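Local coordinates for protein glycinin A3B4 subunit (Glycine max, PDB 2D5F) that serves as an 11S seed storage globulin of soybean, probably stocking nitrogen and carbon for the germinating seedling, at residues B[74-82]-B[126-137]; B[82-93]-B[106-115]. All blocks are in the same frame, centred on the assembly; numbering follows the deposited sequence.

Interaction 1 of 2, residues B[74-82]-B[126-137]. With CO3 (carbonate ion), chain E.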
loop_
_atom_site.group_PDB
_atom_site.type_symbol
_atom_site.label_atom_id
_atom_site.label_comp_id
_atom_site.label_asym_id
_atom_site.label_seq_id
_atom_site.Cartn_x
_atom_site.Cartn_y
_atom_site.Cartn_z
ATOM N N GLY B 74 7.074 37.898 7.053
ATOM C CA GLY B 74 7.438 38.227 5.687
ATOM C C GLY B 74 6.868 37.351 4.591
ATOM O O GLY B 74 5.967 36.536 4.816
ATOM N N LYS B 75 7.406 37.530 3.387
ATOM C CA LYS B 75 6.966 36.764 2.237
ATOM C C LYS B 75 8.106 36.590 1.244
ATOM O O LYS B 75 8.981 37.449 1.118
ATOM C CB LYS B 75 5.782 37.462 1.562
ATOM C CG LYS B 75 6.128 38.754 0.852
ATOM C CD LYS B 75 4.869 39.386 0.267
ATOM C CE LYS B 75 5.194 40.511 -0.715
ATOM N NZ LYS B 75 5.755 40.005 -2.006
ATOM N N GLY B 76 8.093 35.470 0.536
ATOM C CA GLY B 76 9.139 35.214 -0.426
ATOM C C GLY B 76 8.811 34.065 -1.350
ATOM O O GLY B 76 7.653 33.669 -1.511
ATOM N N ALA B 77 9.850 33.520 -1.960
ATOM C CA ALA B 77 9.688 32.424 -2.889
ATOM C C ALA B 77 10.759 31.389 -2.625
ATOM O O ALA B 77 11.876 31.723 -2.242
ATOM C CB ALA B 77 9.802 32.937 -4.315
ATOM N N ILE B 78 10.407 30.128 -2.827
ATOM C CA ILE B 78 11.346 29.042 -2.638
ATOM C C ILE B 78 11.339 28.213 -3.914
ATOM O O ILE B 78 10.290 28.011 -4.528
ATOM C CB ILE B 78 10.943 28.148 -1.443
ATOM C CG1 ILE B 78 11.904 26.955 -1.340
ATOM C CG2 ILE B 78 9.494 27.685 -1.608
ATOM C CD1 ILE B 78 11.731 26.119 -0.074
ATOM N N GLY B 79 12.514 27.754 -4.319
ATOM C CA GLY B 79 12.610 26.940 -5.509
ATOM C C GLY B 79 13.426 25.700 -5.215
ATOM O O GLY B 79 14.432 25.772 -4.513
ATOM N N PHE B 80 12.982 24.556 -5.728
ATOM C CA PHE B 80 13.704 23.311 -5.523
ATOM C C PHE B 80 14.279 22.826 -6.841
ATOM O O PHE B 80 13.867 23.271 -7.912
ATOM C CB PHE B 80 12.782 22.211 -4.996
ATOM C CG PHE B 80 12.094 22.544 -3.709
ATOM C CD1 PHE B 80 10.947 23.326 -3.705
ATOM C CD2 PHE B 80 12.562 22.028 -2.506
ATOM C CE1 PHE B 80 10.272 23.580 -2.523
ATOM C CE2 PHE B 80 11.893 22.278 -1.319
ATOM C CZ PHE B 80 10.745 23.054 -1.325
ATOM N N ALA B 81 15.230 21.904 -6.755
ATOM C CA ALA B 81 15.831 21.313 -7.942
ATOM C C ALA B 81 15.570 19.803 -7.887
ATOM O O ALA B 81 16.376 19.051 -7.351
ATOM C CB ALA B 81 17.343 21.590 -7.983
ATOM N N PHE B 82 14.429 19.373 -8.422
ATOM C CA PHE B 82 14.089 17.955 -8.442
ATOM C C PHE B 82 14.874 17.311 -9.571
ATOM O O PHE B 82 14.789 17.735 -10.724
ATOM C CB PHE B 82 12.582 17.766 -8.635
ATOM C CG PHE B 82 11.786 17.994 -7.383
ATOM C CD1 PHE B 82 11.537 19.283 -6.921
ATOM C CD2 PHE B 82 11.324 16.915 -6.634
ATOM C CE1 PHE B 82 10.837 19.495 -5.726
ATOM C CE2 PHE B 82 10.624 17.113 -5.439
ATOM C CZ PHE B 82 10.381 18.410 -4.986
ATOM N N PRO B 126 12.587 18.180 1.040
ATOM C CA PRO B 126 12.873 16.741 0.957
ATOM C C PRO B 126 14.364 16.454 1.153
ATOM O O PRO B 126 15.214 17.290 0.836
ATOM C CB PRO B 126 12.427 16.371 -0.457
ATOM C CG PRO B 126 11.396 17.409 -0.795
ATOM C CD PRO B 126 12.009 18.671 -0.224
ATOM N N PRO B 127 14.698 15.266 1.676
ATOM C CA PRO B 127 16.107 14.921 1.886
ATOM C C PRO B 127 16.854 14.911 0.551
ATOM O O PRO B 127 16.339 14.414 -0.457
ATOM C CB PRO B 127 16.040 13.524 2.505
ATOM C CG PRO B 127 14.685 13.493 3.166
ATOM C CD PRO B 127 13.812 14.193 2.167
ATOM N N GLY B 128 18.053 15.486 0.554
ATOM C CA GLY B 128 18.888 15.506 -0.633
ATOM C C GLY B 128 18.474 16.424 -1.762
ATOM O O GLY B 128 19.210 16.567 -2.730
ATOM N N VAL B 129 17.304 17.043 -1.650
ATOM C CA VAL B 129 16.824 17.939 -2.696
ATOM C C VAL B 129 17.305 19.374 -2.462
ATOM O O VAL B 129 17.054 19.961 -1.401
ATOM C CB VAL B 129 15.279 17.944 -2.768
ATOM C CG1 VAL B 129 14.810 18.971 -3.786
ATOM C CG2 VAL B 129 14.767 16.547 -3.139
ATOM N N PRO B 130 18.006 19.955 -3.453
ATOM C CA PRO B 130 18.514 21.329 -3.338
ATOM C C PRO B 130 17.368 22.337 -3.293
ATOM O O PRO B 130 16.349 22.157 -3.959
ATOM C CB PRO B 130 19.339 21.512 -4.612
ATOM C CG PRO B 130 19.656 20.103 -5.057
ATOM C CD PRO B 130 18.387 19.365 -4.747
ATOM N N TYR B 131 17.533 23.396 -2.509
ATOM C CA TYR B 131 16.514 24.435 -2.444
ATOM C C TYR B 131 17.170 25.776 -2.147
ATOM O O TYR B 131 18.245 25.831 -1.541
ATOM C CB TYR B 131 15.475 24.143 -1.355
ATOM C CG TYR B 131 15.914 24.552 0.032
ATOM C CD1 TYR B 131 16.829 23.785 0.750
ATOM C CD2 TYR B 131 15.435 25.729 0.618
ATOM C CE1 TYR B 131 17.258 24.175 2.018
ATOM C CE2 TYR B 131 15.863 26.130 1.890
ATOM C CZ TYR B 131 16.769 25.347 2.579
ATOM O OH TYR B 131 17.181 25.719 3.834
ATOM N N TRP B 132 16.510 26.846 -2.592
ATOM C CA TRP B 132 16.964 28.216 -2.367
ATOM C C TRP B 132 15.723 29.053 -2.073
ATOM O O TRP B 132 14.621 28.712 -2.506
ATOM C CB TRP B 132 17.682 28.780 -3.600
ATOM C CG TRP B 132 16.864 28.759 -4.860
ATOM C CD1 TRP B 132 16.836 27.769 -5.803
ATOM C CD2 TRP B 132 15.914 29.742 -5.283
ATOM N NE1 TRP B 132 15.922 28.071 -6.784
ATOM C CE2 TRP B 132 15.338 29.275 -6.490
ATOM C CE3 TRP B 132 15.485 30.970 -4.761
ATOM C CZ2 TRP B 132 14.356 29.996 -7.186
ATOM C CZ3 TRP B 132 14.505 31.691 -5.456
ATOM C CH2 TRP B 132 13.951 31.195 -6.653
ATOM N N THR B 133 15.895 30.133 -1.319
ATOM C CA THR B 133 14.772 31.005 -0.984
ATOM C C THR B 133 15.162 32.466 -1.178
ATOM O O THR B 133 16.338 32.820 -1.090
ATOM C CB THR B 133 14.315 30.803 0.467
ATOM O OG1 THR B 133 15.383 31.148 1.352
ATOM C CG2 THR B 133 13.907 29.344 0.705
ATOM N N TYR B 134 14.167 33.308 -1.430
ATOM C CA TYR B 134 14.402 34.722 -1.666
ATOM C C TYR B 134 13.282 35.560 -1.066
ATOM O O TYR B 134 12.108 35.204 -1.163
ATOM C CB TYR B 134 14.482 34.978 -3.174
ATOM C CG TYR B 134 14.544 36.436 -3.557
ATOM C CD1 TYR B 134 15.696 37.184 -3.332
ATOM C CD2 TYR B 134 13.445 37.072 -4.139
ATOM C CE1 TYR B 134 15.758 38.528 -3.674
ATOM C CE2 TYR B 134 13.497 38.422 -4.485
ATOM C CZ TYR B 134 14.658 39.142 -4.247
ATOM O OH TYR B 134 14.725 40.476 -4.568
ATOM N N ASN B 135 13.661 36.673 -0.447
ATOM C CA ASN B 135 12.711 37.588 0.169
ATOM C C ASN B 135 12.159 38.487 -0.931
ATOM O O ASN B 135 12.909 39.220 -1.574
ATOM C CB ASN B 135 13.428 38.424 1.231
ATOM C CG ASN B 135 12.487 39.287 2.034
ATOM O OD1 ASN B 135 12.876 39.847 3.063
ATOM N ND2 ASN B 135 11.244 39.407 1.575
ATOM N N THR B 136 10.853 38.414 -1.154
ATOM C CA THR B 136 10.200 39.215 -2.186
ATOM C C THR B 136 9.499 40.447 -1.616
ATOM O O THR B 136 8.871 41.203 -2.357
ATOM C CB THR B 136 9.133 38.399 -2.928
ATOM O OG1 THR B 136 8.086 38.063 -2.012
ATOM C CG2 THR B 136 9.729 37.124 -3.507
ATOM N N GLY B 137 9.595 40.644 -0.304
ATOM C CA GLY B 137 8.942 41.782 0.317
ATOM C C GLY B 137 9.900 42.769 0.952
ATOM O O GLY B 137 11.117 42.643 0.810
HETATM C C CO3 E . 15.291 29.242 4.435
HETATM O O1 CO3 E . 15.877 29.849 3.483
HETATM O O2 CO3 E . 15.709 28.084 4.787
HETATM O O3 CO3 E . 14.290 29.797 5.028
HETATM O O HOH W 1 14.767 26.143 -8.630
#
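Gly-79 and Trp-132 pair at the middle of two neighbouring antiparallel strands, 75-80 and 131-135, in the beta barrel of a cupin domain. This middle is the tight part. Backbone hydrogen bonds run both ways between Gly-79 and Trp-132 and between Ala-77 and Tyr-134, and Ala-81 N adds another to Pro-130 O. The Trp-132 side chain starts between its own backbone N and carbonyl carbon (chi1 57°), which lays the indole flat over Gly-79; Gly-79 CA sits 4.0 Å from the centroid of the five-membered ring in a CH-pi contact. A CB on Gly-79 would probably clash with Trp-132 CZ2. On the other face of the sheet, Ile-78 CD1 meets Tyr-131 CD2 at 3.8 Å, and Phe-80 CE2 reaches Pro-126 CD at 3.8 Å, the two side chains crossing at about a right angle. Beyond Ile-78, Tyr-131 and Thr-133 reach into a pocket where Arg-50 and His-58 also hydrogen-bond the carbonate, an ion probably taken from the crystallisation liquor. Tyr-131 OH donates to carbonate O2 at 2.9 Å; Thr-133 OG1 lies 2.5 Å from O1, a hydrogen bond of doubtful length. The solvent side is the Lys-75 end of the ladder, where Thr-136 N donates to Lys-75 O. There the exposed Lys-75 chain bends at its last torsion, bringing NZ to Thr-136 OG1 at 3.0 Å, with a weak bond to Thr-136 O besides. Back in the buried part, one water ties indole to backbone, accepting from Trp-132 NE1 at 2.9 Å and donating to Phe-80 O.

Interaction 2 of 2, residues B[82-93]-B[106-115]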
loop_
_atom_site.group_PDB
_atom_site.type_symbol
_atom_site.label_atom_id
_atom_site.label_comp_id
_atom_site.label_asym_id
_atom_site.label_seq_id
_atom_site.Cartn_x
_atom_site.Cartn_y
_atom_site.Cartn_z
ATOM N N PHE B 82 14.429 19.373 -8.422
ATOM C CA PHE B 82 14.089 17.955 -8.442
ATOM C C PHE B 82 14.874 17.311 -9.571
ATOM O O PHE B 82 14.789 17.735 -10.724
ATOM C CB PHE B 82 12.582 17.766 -8.635
ATOM C CG PHE B 82 11.786 17.994 -7.383
ATOM C CD1 PHE B 82 11.537 19.283 -6.921
ATOM C CD2 PHE B 82 11.324 16.915 -6.634
ATOM C CE1 PHE B 82 10.837 19.495 -5.726
ATOM C CE2 PHE B 82 10.624 17.113 -5.439
ATOM C CZ PHE B 82 10.381 18.410 -4.986
ATOM N N PRO B 83 15.642 16.264 -9.255
ATOM C CA PRO B 83 16.463 15.570 -10.252
ATOM C C PRO B 83 15.728 14.988 -11.451
ATOM O O PRO B 83 14.753 14.261 -11.298
ATOM C CB PRO B 83 17.165 14.495 -9.426
ATOM C CG PRO B 83 16.101 14.126 -8.405
ATOM C CD PRO B 83 15.584 15.499 -7.991
ATOM N N GLY B 84 16.207 15.325 -12.644
ATOM C CA GLY B 84 15.621 14.797 -13.860
ATOM C C GLY B 84 14.294 15.369 -14.308
ATOM O O GLY B 84 13.781 14.989 -15.359
ATOM N N CYS B 85 13.730 16.281 -13.529
ATOM C CA CYS B 85 12.451 16.880 -13.894
ATOM C C CYS B 85 12.579 18.001 -14.924
ATOM O O CYS B 85 13.570 18.729 -14.940
ATOM C CB CYS B 85 11.765 17.406 -12.647
ATOM S SG CYS B 85 11.171 16.078 -11.557
ATOM N N PRO B 86 11.563 18.164 -15.792
ATOM C CA PRO B 86 11.584 19.205 -16.827
ATOM C C PRO B 86 11.475 20.612 -16.254
ATOM O O PRO B 86 10.907 20.812 -15.182
ATOM C CB PRO B 86 10.367 18.868 -17.699
ATOM C CG PRO B 86 10.042 17.435 -17.362
ATOM C CD PRO B 86 10.335 17.358 -15.890
ATOM N N GLU B 87 12.021 21.586 -16.975
ATOM C CA GLU B 87 11.954 22.976 -16.541
ATOM C C GLU B 87 10.660 23.488 -17.166
ATOM O O GLU B 87 10.649 23.903 -18.330
ATOM C CB GLU B 87 13.157 23.762 -17.075
ATOM C CG GLU B 87 14.440 22.942 -17.211
ATOM C CD GLU B 87 14.807 22.185 -15.945
ATOM O OE1 GLU B 87 15.603 21.236 -16.041
ATOM O OE2 GLU B 87 14.309 22.536 -14.856
ATOM N N THR B 88 9.572 23.439 -16.395
ATOM C CA THR B 88 8.249 23.844 -16.874
ATOM C C THR B 88 7.972 25.341 -16.921
ATOM O O THR B 88 6.923 25.763 -17.409
ATOM C CB THR B 88 7.135 23.175 -16.040
ATOM O OG1 THR B 88 7.216 23.630 -14.684
ATOM C CG2 THR B 88 7.285 21.657 -16.072
ATOM N N PHE B 89 8.891 26.137 -16.387
ATOM C CA PHE B 89 8.758 27.590 -16.412
ATOM C C PHE B 89 9.761 28.072 -17.456
ATOM O O PHE B 89 10.969 28.024 -17.236
ATOM C CB PHE B 89 9.102 28.189 -15.043
ATOM C CG PHE B 89 7.928 28.278 -14.095
ATOM C CD1 PHE B 89 6.991 27.249 -14.016
ATOM C CD2 PHE B 89 7.769 29.391 -13.272
ATOM C CE1 PHE B 89 5.912 27.330 -13.134
ATOM C CE2 PHE B 89 6.695 29.480 -12.386
ATOM C CZ PHE B 89 5.761 28.443 -12.318
ATOM N N GLU B 90 9.276 28.502 -18.611
ATOM C CA GLU B 90 10.198 28.965 -19.640
ATOM C C GLU B 90 9.814 30.334 -20.176
ATOM O O GLU B 90 8.641 30.705 -20.207
ATOM C CB GLU B 90 10.285 27.944 -20.781
ATOM C CG GLU B 90 8.974 27.667 -21.479
ATOM C CD GLU B 90 9.082 26.538 -22.489
ATOM O OE1 GLU B 90 8.052 26.199 -23.105
ATOM O OE2 GLU B 90 10.190 25.986 -22.663
ATOM N N LYS B 91 10.824 31.087 -20.584
ATOM C CA LYS B 91 10.615 32.422 -21.110
ATOM C C LYS B 91 11.320 32.563 -22.451
ATOM O O LYS B 91 12.544 32.489 -22.525
ATOM C CB LYS B 91 11.167 33.448 -20.122
ATOM C CG LYS B 91 10.969 34.895 -20.526
ATOM C CD LYS B 91 11.553 35.808 -19.463
ATOM C CE LYS B 91 11.339 37.272 -19.790
ATOM N NZ LYS B 91 11.929 38.145 -18.728
ATOM N N PRO B 92 10.553 32.735 -23.535
ATOM C CA PRO B 92 11.158 32.887 -24.864
ATOM C C PRO B 92 11.929 34.206 -24.951
ATOM O O PRO B 92 11.538 35.205 -24.344
ATOM C CB PRO B 92 9.950 32.864 -25.799
ATOM C CG PRO B 92 8.963 32.012 -25.051
ATOM C CD PRO B 92 9.098 32.541 -23.645
ATOM N N GLN B 93 13.023 34.204 -25.704
ATOM C CA GLN B 93 13.848 35.399 -25.869
ATOM C C GLN B 93 13.115 36.483 -26.662
ATOM O O GLN B 93 12.181 36.198 -27.417
ATOM C CB GLN B 93 15.151 35.026 -26.579
ATOM C CG GLN B 93 16.419 35.415 -25.838
ATOM C CD GLN B 93 17.620 34.598 -26.290
ATOM O OE1 GLN B 93 17.918 34.512 -27.487
ATOM N NE2 GLN B 93 18.316 33.991 -25.334
ATOM N N GLN B 106 13.229 30.749 -29.153
ATOM C CA GLN B 106 14.513 30.499 -28.505
ATOM C C GLN B 106 14.467 30.942 -27.044
ATOM O O GLN B 106 14.226 32.113 -26.746
ATOM C CB GLN B 106 15.628 31.229 -29.260
ATOM C CG GLN B 106 15.126 32.196 -30.330
ATOM C CD GLN B 106 14.641 33.513 -29.752
ATOM O OE1 GLN B 106 15.441 34.333 -29.296
ATOM N NE2 GLN B 106 13.329 33.721 -29.766
ATOM N N LEU B 107 14.701 29.995 -26.138
ATOM C CA LEU B 107 14.655 30.266 -24.703
ATOM C C LEU B 107 15.695 31.245 -24.185
ATOM O O LEU B 107 16.879 31.133 -24.498
ATOM C CB LEU B 107 14.767 28.959 -23.906
ATOM C CG LEU B 107 13.525 28.069 -23.778
ATOM C CD1 LEU B 107 13.037 27.635 -25.155
ATOM C CD2 LEU B 107 13.864 26.852 -22.922
ATOM N N GLN B 108 15.228 32.202 -23.386
ATOM C CA GLN B 108 16.085 33.206 -22.770
ATOM C C GLN B 108 16.474 32.658 -21.396
ATOM O O GLN B 108 17.512 33.005 -20.834
ATOM C CB GLN B 108 15.328 34.530 -22.628
ATOM C CG GLN B 108 16.100 35.629 -21.912
ATOM C CD GLN B 108 15.942 35.573 -20.403
ATOM O OE1 GLN B 108 14.843 35.763 -19.877
ATOM N NE2 GLN B 108 17.038 35.308 -19.698
ATOM N N ASP B 109 15.612 31.795 -20.866
ATOM C CA ASP B 109 15.834 31.141 -19.585
ATOM C C ASP B 109 14.692 30.174 -19.311
ATOM O O ASP B 109 13.577 30.346 -19.809
ATOM C CB ASP B 109 15.905 32.151 -18.431
ATOM C CG ASP B 109 16.337 31.500 -17.109
ATOM O OD1 ASP B 109 16.107 32.083 -16.031
ATOM O OD2 ASP B 109 16.922 30.401 -17.144
ATOM N N SER B 110 14.992 29.145 -18.532
ATOM C CA SER B 110 14.000 28.161 -18.137
ATOM C C SER B 110 14.497 27.576 -16.826
ATOM O O SER B 110 15.705 27.497 -16.586
ATOM C CB SER B 110 13.838 27.065 -19.201
ATOM O OG SER B 110 15.017 26.302 -19.359
ATOM N N HIS B 111 13.561 27.207 -15.963
ATOM C CA HIS B 111 13.894 26.627 -14.670
ATOM C C HIS B 111 12.659 25.915 -14.138
ATOM O O HIS B 111 11.642 25.844 -14.829
ATOM C CB HIS B 111 14.371 27.720 -13.696
ATOM C CG HIS B 111 13.426 28.874 -13.545
ATOM N ND1 HIS B 111 12.231 28.778 -12.863
ATOM C CD2 HIS B 111 13.523 30.161 -13.952
ATOM C CE1 HIS B 111 11.636 29.959 -12.853
ATOM N NE2 HIS B 111 12.398 30.816 -13.507
ATOM N N GLN B 112 12.738 25.377 -12.929
ATOM C CA GLN B 112 11.591 24.676 -12.370
ATOM C C GLN B 112 10.639 25.628 -11.659
ATOM O O GLN B 112 10.953 26.797 -11.448
ATOM C CB GLN B 112 12.049 23.534 -11.439
ATOM C CG GLN B 112 12.675 22.381 -12.214
ATOM C CD GLN B 112 13.147 21.216 -11.351
ATOM O OE1 GLN B 112 13.842 20.321 -11.839
ATOM N NE2 GLN B 112 12.776 21.219 -10.077
ATOM N N LYS B 113 9.466 25.114 -11.312
ATOM C CA LYS B 113 8.430 25.896 -10.655
ATOM C C LYS B 113 8.894 26.739 -9.471
ATOM O O LYS B 113 9.691 26.295 -8.643
ATOM C CB LYS B 113 7.300 24.969 -10.202
ATOM C CG LYS B 113 6.127 25.694 -9.546
ATOM C CD LYS B 113 5.042 24.718 -9.117
ATOM C CE LYS B 113 3.854 25.452 -8.508
ATOM N NZ LYS B 113 2.701 24.532 -8.301
ATOM N N ILE B 114 8.387 27.966 -9.404
ATOM C CA ILE B 114 8.704 28.870 -8.309
ATOM C C ILE B 114 7.494 28.859 -7.393
ATOM O O ILE B 114 6.373 29.094 -7.840
ATOM C CB ILE B 114 8.943 30.321 -8.799
ATOM C CG1 ILE B 114 10.153 30.361 -9.736
ATOM C CG2 ILE B 114 9.159 31.251 -7.607
ATOM C CD1 ILE B 114 11.425 29.791 -9.126
ATOM N N ARG B 115 7.717 28.568 -6.118
ATOM C CA ARG B 115 6.623 28.523 -5.165
ATOM C C ARG B 115 6.705 29.715 -4.227
ATOM O O ARG B 115 7.771 30.036 -3.704
ATOM C CB ARG B 115 6.669 27.218 -4.362
ATOM C CG ARG B 115 6.634 25.943 -5.215
ATOM C CD ARG B 115 7.886 25.108 -4.971
ATOM N NE ARG B 115 7.972 23.906 -5.806
ATOM C CZ ARG B 115 7.279 22.790 -5.606
ATOM N NH1 ARG B 115 7.435 21.761 -6.426
ATOM N NH2 ARG B 115 6.435 22.697 -4.589
HETATM O O HOH W 2 8.967 22.702 -12.746
#
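Phe-89 swings CG beside its own backbone N (chi1 -88°), and His-111 tucks its imidazole between its N and carbonyl carbon (chi1 54°), which brings His-111 CE1 to 3.9 Å from Phe-89 CD2. The two rings meet obliquely, centroids 6.0 Å apart. One face of the Phe-89 ring rests on the backbone just after His-111: Lys-113 CA lies 3.9 Å from the ring centroid in a CH-pi contact, and Ile-114 N sits over the same face, toward the rim. The imidazole is held in its turn, because ND1 donates to Gln-112 O at 2.7 Å, almost in the ring plane, and NE2 is hydrogen-bonded to Ile-247 N. An alanine in place of Phe-89 would probably leave a gap over Lys-113 CA and Ile-114 N and take away the CD2 contact of His-111 CE1. Farther out, the antiparallel strands 89-92 and 109-111 shift register in a classic beta bulge, where Gln-108 and Asp-109 both face Lys-91: Gln-108 N donates to Lys-91 O at 2.8 Å, and Lys-91 N to Asp-109 O at 3.0 Å. Lys-91 and Gln-108 lie alongside each other, pointing the same way. The buried Asp-109 carboxylate forms a salt bridge with Lys-482 of a second subunit, and the Glu-90 carboxylate takes backbone N-H groups of Ser-487 and Gly-488 of a third. In the loop just before the strand, Thr-88 OG1, hydrogen-bonded to Asp-342 O of the third subunit, also accepts from a water at 2.8 Å that in turn accepts from Lys-113 N at 2.9 Å.

From the N-terminal side, the chain runs through strand 75-80, turns at Phe-82, which belongs to both contacts, and goes out along strand 89-92. After a stretch that is not modelled it returns in residues 106-115, closing the short loop of interaction 2. That returning strand then lines up beside 75-80, with a probable hydrogen bond from Ile-78 N to Arg-115 O (2.8 Å). Only after strand 121-125 does the chain reach 126-137, which closes the longer loop of interaction 1 on the other edge of 75-80. Interaction 2 is thus nested within interaction 1, and together they tie the barrel wall to a projecting strand pair at subunit interfaces.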